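Local atomic coordinates of serpin (Taeniopygia guttata, PDB entry 5HGC), a protein that binds cortisol and, as a member of the serpin family, may inhibit serine proteases. Residues F236-A241 with K246-T251; E218-T223 with Q258-H263. All blocks are in the same frame, centred on the assembly; numbering follows the deposited sequence.

Contact 1. Residues F236-A241 with K246-T251; sequences FLVLPA and KQLEQT. With HCY ((11alpha,14beta)-11,17,21-trihydroxypregn-4-ene-3,20-dione), chain B.
L248 points a single methyl, CD2, from helix 245-251 at two residues of strand 233-240. Its CG stands anti to the backbone N (chi1 177°), which carries the isobutyl group away from the helix and over the strand. There CD2 lies 3.8 Å from CG1 of V238, and the two side chains cross obliquely. The same CD2 is 4.1 Å from CB of P240, so one leucine branch serves both strand residues through apolar contact alone. At the other end of the strand segment F236 turns to the bound cortisol: its CE1 is 3.7 Å from the ligand atom O4, which lies at the ring edge and in its plane, while CZ packs 3.7 Å from the ligand methyl C18. Replacing F236 by an alanine removes the ring, and C18 would probably lose its aromatic neighbour while a gap opened beside F360, whose ring meets that of F236 steeply. Strand 233-240 belongs to the serpin B sheet, running antiparallel between strands 222-228 and 355-361; helices 245-251 and 254-263, matching helices G and H of the family, pack on it, and L248 also touches C222, L356 and W260.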
loop_
_atom_site.group_PDB
_atom_site.type_symbol
_atom_site.label_atom_id
_atom_site.label_comp_id
_atom_site.label_asym_id
_atom_site.label_seq_id
_atom_site.Cartn_x
_atom_site.Cartn_y
_atom_site.Cartn_z
ATOM N N PHE A 236 9.901 -0.423 7.934
ATOM C CA PHE A 236 11.162 -1.206 7.652
ATOM C C PHE A 236 11.856 -0.609 6.450
ATOM O O PHE A 236 11.240 -0.494 5.389
ATOM C CB PHE A 236 10.871 -2.662 7.300
ATOM C CG PHE A 236 10.462 -3.509 8.484
ATOM C CD1 PHE A 236 9.301 -3.175 9.269
ATOM C CD2 PHE A 236 11.189 -4.671 8.811
ATOM C CE1 PHE A 236 8.898 -3.970 10.359
ATOM C CE2 PHE A 236 10.791 -5.467 9.906
ATOM C CZ PHE A 236 9.646 -5.127 10.668
ATOM N N LEU A 237 13.113 -0.190 6.622
ATOM C CA LEU A 237 13.856 0.491 5.567
ATOM C C LEU A 237 14.934 -0.494 5.195
ATOM O O LEU A 237 15.747 -0.876 6.052
ATOM C CB LEU A 237 14.447 1.777 6.099
ATOM C CG LEU A 237 13.538 2.540 7.058
ATOM C CD1 LEU A 237 14.292 3.687 7.749
ATOM C CD2 LEU A 237 12.307 3.058 6.305
ATOM N N VAL A 238 14.919 -0.930 3.936
ATOM C CA VAL A 238 15.733 -2.059 3.487
ATOM C C VAL A 238 16.680 -1.570 2.422
ATOM O O VAL A 238 16.263 -1.121 1.354
ATOM C CB VAL A 238 14.880 -3.184 2.912
ATOM C CG1 VAL A 238 15.749 -4.398 2.533
ATOM C CG2 VAL A 238 13.807 -3.559 3.899
ATOM N N LEU A 239 17.960 -1.641 2.743
ATOM C CA LEU A 239 19.058 -1.129 1.905
ATOM C C LEU A 239 19.799 -2.349 1.390
ATOM O O LEU A 239 20.543 -2.928 2.169
ATOM C CB LEU A 239 19.991 -0.263 2.734
ATOM C CG LEU A 239 21.055 0.512 1.987
ATOM C CD1 LEU A 239 20.419 1.440 0.961
ATOM C CD2 LEU A 239 21.860 1.315 2.978
ATOM N N PRO A 240 19.531 -2.784 0.130
ATOM C CA PRO A 240 20.354 -3.858 -0.417
ATOM C C PRO A 240 21.702 -3.289 -0.895
ATOM O O PRO A 240 21.784 -2.090 -1.305
ATOM C CB PRO A 240 19.517 -4.381 -1.590
ATOM C CG PRO A 240 18.848 -3.142 -2.105
ATOM C CD PRO A 240 18.529 -2.321 -0.864
ATOM N N ALA A 241 22.748 -4.136 -0.802
ATOM C CA ALA A 241 24.064 -3.877 -1.425
ATOM C C ALA A 241 23.926 -3.619 -2.947
ATOM O O ALA A 241 23.066 -4.262 -3.603
ATOM C CB ALA A 241 24.951 -5.079 -1.191
ATOM N N LYS A 246 17.671 -6.876 -7.552
ATOM C CA LYS A 246 16.898 -7.868 -8.369
ATOM C C LYS A 246 16.643 -9.096 -7.501
ATOM O O LYS A 246 15.511 -9.597 -7.403
ATOM C CB LYS A 246 17.541 -8.238 -9.755
ATOM N N GLN A 247 17.687 -9.517 -6.804
ATOM C CA GLN A 247 17.627 -10.723 -5.985
ATOM C C GLN A 247 16.629 -10.591 -4.802
ATOM O O GLN A 247 15.815 -11.504 -4.564
ATOM C CB GLN A 247 19.049 -11.087 -5.537
ATOM C CG GLN A 247 19.270 -12.559 -5.192
ATOM C CD GLN A 247 19.468 -12.829 -3.696
ATOM O OE1 GLN A 247 20.232 -12.114 -2.999
ATOM N NE2 GLN A 247 18.796 -13.894 -3.196
ATOM N N LEU A 248 16.704 -9.452 -4.092
ATOM C CA LEU A 248 15.783 -9.095 -3.026
ATOM C C LEU A 248 14.308 -9.068 -3.506
ATOM O O LEU A 248 13.452 -9.741 -2.887
ATOM C CB LEU A 248 16.160 -7.741 -2.450
ATOM C CG LEU A 248 15.233 -7.197 -1.359
ATOM C CD1 LEU A 248 15.166 -8.116 -0.135
ATOM C CD2 LEU A 248 15.732 -5.822 -0.971
ATOM N N GLU A 249 14.037 -8.307 -4.586
ATOM C CA GLU A 249 12.735 -8.338 -5.306
ATOM C C GLU A 249 12.165 -9.739 -5.513
ATOM O O GLU A 249 11.004 -9.964 -5.190
ATOM C CB GLU A 249 12.819 -7.692 -6.688
ATOM C CG GLU A 249 13.043 -6.208 -6.655
ATOM C CD GLU A 249 13.346 -5.629 -8.031
ATOM O OE1 GLU A 249 13.512 -6.377 -9.029
ATOM O OE2 GLU A 249 13.404 -4.389 -8.113
ATOM N N GLN A 250 12.972 -10.664 -6.044
ATOM C CA GLN A 250 12.484 -11.997 -6.433
ATOM C C GLN A 250 12.235 -12.937 -5.254
ATOM O O GLN A 250 11.589 -13.957 -5.394
ATOM C CB GLN A 250 13.436 -12.677 -7.429
ATOM C CG GLN A 250 13.423 -12.147 -8.868
ATOM C CD GLN A 250 14.785 -12.341 -9.607
ATOM O OE1 GLN A 250 15.698 -13.092 -9.170
ATOM N NE2 GLN A 250 14.935 -11.631 -10.713
ATOM N N THR A 251 12.753 -12.604 -4.091
ATOM C CA THR A 251 12.676 -13.477 -2.919
ATOM C C THR A 251 11.652 -12.945 -1.943
ATOM O O THR A 251 11.077 -13.713 -1.182
ATOM C CB THR A 251 14.023 -13.382 -2.171
ATOM O OG1 THR A 251 15.069 -13.468 -3.126
ATOM C CG2 THR A 251 14.196 -14.413 -0.990
HETATM C C1 HCY B . 4.413 -12.485 10.293
HETATM C C2 HCY B . 3.941 -13.706 9.509
HETATM C C3 HCY B . 2.705 -13.410 8.690
HETATM C C4 HCY B . 2.277 -12.013 8.444
HETATM C C5 HCY B . 3.140 -11.010 8.644
HETATM C C6 HCY B . 2.889 -9.679 7.970
HETATM C C7 HCY B . 3.052 -8.528 8.988
HETATM C C8 HCY B . 4.259 -8.626 9.928
HETATM C C9 HCY B . 4.315 -10.028 10.573
HETATM C C10 HCY B . 4.373 -11.164 9.527
HETATM C C12 HCY B . 5.341 -8.969 12.766
HETATM C C11 HCY B . 5.316 -10.154 11.775
HETATM C C13 HCY B . 5.327 -7.596 12.027
HETATM C C14 HCY B . 4.164 -7.598 11.033
HETATM C C15 HCY B . 3.908 -6.141 10.731
HETATM C C16 HCY B . 4.230 -5.395 12.020
HETATM C C17 HCY B . 4.955 -6.404 12.946
HETATM C C18 HCY B . 6.677 -7.257 11.329
HETATM C C19 HCY B . 5.579 -11.107 8.565
HETATM C C20 HCY B . 6.101 -5.780 13.720
HETATM C C21 HCY B . 6.430 -6.251 15.122
HETATM O O1 HCY B . 2.105 -14.335 8.180
HETATM O O2 HCY B . 6.595 -10.249 11.141
HETATM O O3 HCY B . 4.049 -6.823 13.993
HETATM O O4 HCY B . 6.778 -4.891 13.227
HETATM O O5 HCY B . 7.856 -6.229 15.151
#

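Contact 2. Residues E218-T223 with Q258-H263; sequences EELSCT and QKWSDH. With HCY ((11alpha,14beta)-11,17,21-trihydroxypregn-4-ene-3,20-dione), chain B.
L220 and W260 make the apolar part of this contact, the leucine CD1 lying 4.2 Å from CZ2 of the indole and approaching it obliquely. The indole nitrogen is tied down as well: NE1 donates a hydrogen bond to D217 OD2, just before the 218-223 segment. Charge attraction is looser. K259 leaves the helix with CG anti to the backbone N (chi1 -177°) and bends near its end, bringing NZ within 3.8 Å of CG of E219; the carboxylate atom OE2 of E219 stays 4.2 Å from NZ, beyond a salt bridge. With D217 the lysine forms just a long, weak ion pair, and E219 is poorly ordered. The third kind of interaction is with cortisol: S261 OG shares a hydrogen bond of 3.0 Å with the ligand O2, while the amide end of Q258 lies along ring carbons C1 and C2, its OE1 3.5 Å from C2. R226 and N365 also hydrogen-bond to the steroid. Residues 218-221 form the turn between antiparallel B-sheet strands 211-217 and 222-228, with a G1 beta bulge at S221 and C222 facing D217; helix 254-263 packs against this hairpin, and L220 also meets Q247 and T251 of helix 245-251.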
loop_
_atom_site.group_PDB
_atom_site.type_symbol
_atom_site.label_atom_id
_atom_site.label_comp_id
_atom_site.label_asym_id
_atom_site.label_seq_id
_atom_site.Cartn_x
_atom_site.Cartn_y
_atom_site.Cartn_z
ATOM N N GLU A 218 22.986 -11.798 5.620
ATOM C CA GLU A 218 24.018 -12.128 4.632
ATOM C C GLU A 218 23.356 -12.734 3.420
ATOM O O GLU A 218 23.606 -12.261 2.308
ATOM C CB GLU A 218 25.144 -13.048 5.150
ATOM C CG GLU A 218 26.066 -12.434 6.187
ATOM C CD GLU A 218 25.599 -12.745 7.600
ATOM O OE1 GLU A 218 24.370 -12.927 7.789
ATOM O OE2 GLU A 218 26.450 -12.817 8.523
ATOM N N GLU A 219 22.505 -13.747 3.638
ATOM C CA GLU A 219 21.693 -14.371 2.571
ATOM C C GLU A 219 21.183 -13.331 1.572
ATOM O O GLU A 219 21.330 -13.519 0.354
ATOM C CB GLU A 219 20.473 -15.097 3.137
ATOM C CG GLU A 219 20.707 -16.043 4.303
ATOM C CD GLU A 219 19.765 -17.244 4.249
ATOM O OE1 GLU A 219 18.965 -17.354 3.280
ATOM O OE2 GLU A 219 19.830 -18.091 5.176
ATOM N N LEU A 220 20.612 -12.224 2.075
ATOM C CA LEU A 220 20.064 -11.263 1.162
ATOM C C LEU A 220 20.914 -10.048 0.883
ATOM O O LEU A 220 20.625 -9.304 -0.064
ATOM C CB LEU A 220 18.618 -10.915 1.505
ATOM C CG LEU A 220 17.652 -12.102 1.472
ATOM C CD1 LEU A 220 16.268 -11.608 1.801
ATOM C CD2 LEU A 220 17.617 -12.764 0.110
ATOM N N SER A 221 21.971 -9.843 1.673
ATOM C CA SER A 221 22.902 -8.704 1.470
ATOM C C SER A 221 22.210 -7.355 1.664
ATOM O O SER A 221 22.407 -6.388 0.880
ATOM C CB SER A 221 23.587 -8.779 0.097
ATOM O OG SER A 221 23.791 -10.134 -0.281
ATOM N N CYS A 222 21.437 -7.297 2.749
ATOM C CA CYS A 222 20.527 -6.195 3.065
ATOM C C CYS A 222 20.749 -5.678 4.442
ATOM O O CYS A 222 20.757 -6.463 5.396
ATOM C CB CYS A 222 19.101 -6.736 3.148
ATOM S SG CYS A 222 18.412 -6.997 1.570
ATOM N N THR A 223 20.786 -4.368 4.576
ATOM C CA THR A 223 20.727 -3.773 5.884
ATOM C C THR A 223 19.274 -3.441 6.117
ATOM O O THR A 223 18.665 -2.879 5.260
ATOM C CB THR A 223 21.619 -2.535 5.925
ATOM O OG1 THR A 223 22.961 -2.944 5.657
ATOM C CG2 THR A 223 21.587 -1.885 7.268
ATOM N N GLN A 258 9.227 -11.918 8.548
ATOM C CA GLN A 258 9.191 -12.506 9.876
ATOM C C GLN A 258 10.596 -12.799 10.413
ATOM O O GLN A 258 10.849 -12.596 11.606
ATOM C CB GLN A 258 8.366 -13.793 9.920
ATOM C CG GLN A 258 8.277 -14.350 11.338
ATOM C CD GLN A 258 6.917 -14.912 11.656
ATOM O OE1 GLN A 258 6.361 -15.761 10.898
ATOM N NE2 GLN A 258 6.341 -14.438 12.775
ATOM N N LYS A 259 11.473 -13.288 9.532
ATOM C CA LYS A 259 12.892 -13.446 9.820
ATOM C C LYS A 259 13.440 -12.106 10.342
ATOM O O LYS A 259 13.952 -12.057 11.494
ATOM C CB LYS A 259 13.670 -13.890 8.577
ATOM C CG LYS A 259 15.161 -14.132 8.849
ATOM C CD LYS A 259 15.874 -14.814 7.697
ATOM C CE LYS A 259 16.598 -13.843 6.780
ATOM N NZ LYS A 259 17.823 -14.514 6.223
ATOM N N TRP A 260 13.273 -11.031 9.542
ATOM C CA TRP A 260 13.778 -9.728 9.957
ATOM C C TRP A 260 13.288 -9.305 11.353
ATOM O O TRP A 260 14.085 -8.980 12.268
ATOM C CB TRP A 260 13.474 -8.676 8.924
ATOM C CG TRP A 260 14.203 -8.886 7.602
ATOM C CD1 TRP A 260 15.300 -9.689 7.368
ATOM C CD2 TRP A 260 13.892 -8.260 6.346
ATOM N NE1 TRP A 260 15.678 -9.615 6.035
ATOM C CE2 TRP A 260 14.843 -8.744 5.384
ATOM C CE3 TRP A 260 12.904 -7.340 5.934
ATOM C CZ2 TRP A 260 14.843 -8.330 4.026
ATOM C CZ3 TRP A 260 12.868 -6.939 4.569
ATOM C CH2 TRP A 260 13.840 -7.443 3.631
ATOM N N SER A 261 11.983 -9.326 11.545
ATOM C CA SER A 261 11.469 -8.773 12.766
ATOM C C SER A 261 11.818 -9.662 13.979
ATOM O O SER A 261 11.959 -9.136 15.078
ATOM C CB SER A 261 9.981 -8.493 12.642
ATOM O OG SER A 261 9.277 -9.690 12.389
ATOM N N ASP A 262 11.985 -10.976 13.771
ATOM C CA ASP A 262 12.429 -11.881 14.821
ATOM C C ASP A 262 13.834 -11.531 15.295
ATOM O O ASP A 262 14.124 -11.682 16.478
ATOM C CB ASP A 262 12.403 -13.345 14.374
ATOM C CG ASP A 262 10.959 -13.945 14.294
ATOM O OD1 ASP A 262 9.999 -13.422 14.898
ATOM O OD2 ASP A 262 10.798 -14.976 13.604
ATOM N N HIS A 263 14.660 -11.026 14.384
ATOM C CA HIS A 263 16.062 -10.742 14.654
ATOM C C HIS A 263 16.507 -9.276 14.794
ATOM O O HIS A 263 17.697 -9.010 14.931
ATOM C CB HIS A 263 16.911 -11.437 13.591
ATOM C CG HIS A 263 16.801 -12.924 13.633
ATOM N ND1 HIS A 263 16.306 -13.664 12.583
ATOM C CD2 HIS A 263 17.076 -13.806 14.629
ATOM C CE1 HIS A 263 16.291 -14.939 12.923
ATOM N NE2 HIS A 263 16.736 -15.047 14.165
HETATM C C1 HCY B . 4.413 -12.485 10.293
HETATM C C2 HCY B . 3.941 -13.706 9.509
HETATM C C3 HCY B . 2.705 -13.410 8.690
HETATM C C4 HCY B . 2.277 -12.013 8.444
HETATM C C5 HCY B . 3.140 -11.010 8.644
HETATM C C6 HCY B . 2.889 -9.679 7.970
HETATM C C7 HCY B . 3.052 -8.528 8.988
HETATM C C8 HCY B . 4.259 -8.626 9.928
HETATM C C9 HCY B . 4.315 -10.028 10.573
HETATM C C10 HCY B . 4.373 -11.164 9.527
HETATM C C12 HCY B . 5.341 -8.969 12.766
HETATM C C11 HCY B . 5.316 -10.154 11.775
HETATM C C13 HCY B . 5.327 -7.596 12.027
HETATM C C14 HCY B . 4.164 -7.598 11.033
HETATM C C15 HCY B . 3.908 -6.141 10.731
HETATM C C16 HCY B . 4.230 -5.395 12.020
HETATM C C17 HCY B . 4.955 -6.404 12.946
HETATM C C18 HCY B . 6.677 -7.257 11.329
HETATM C C19 HCY B . 5.579 -11.107 8.565
HETATM C C20 HCY B . 6.101 -5.780 13.720
HETATM C C21 HCY B . 6.430 -6.251 15.122
HETATM O O1 HCY B . 2.105 -14.335 8.180
HETATM O O2 HCY B . 6.595 -10.249 11.141
HETATM O O3 HCY B . 4.049 -6.823 13.993
HETATM O O4 HCY B . 6.778 -4.891 13.227
HETATM O O5 HCY B . 7.856 -6.229 15.151
#

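In the fold
Contact 1 is the buried one, and its strand-to-helix packing is aliphatic, whereas contact 2 is only partly buried and adds a loose charge pair at its exposed margin. Their centres are about 10 Å apart, and they share one framework: strands 222-228 and 233-240 are antiparallel neighbours, joined here by probable hydrogen bonds from T223 N to L239 O and from A241 N to S221 O. Helices 245-251 and 254-263, consecutive in the chain, pack against them. W260 bridges the two, its CZ3 lying 3.6 Å from CG2 of V238. Both contacts reach cortisol, contact 1 through an aromatic ring and contact 2 through a hydroxyl and an amide.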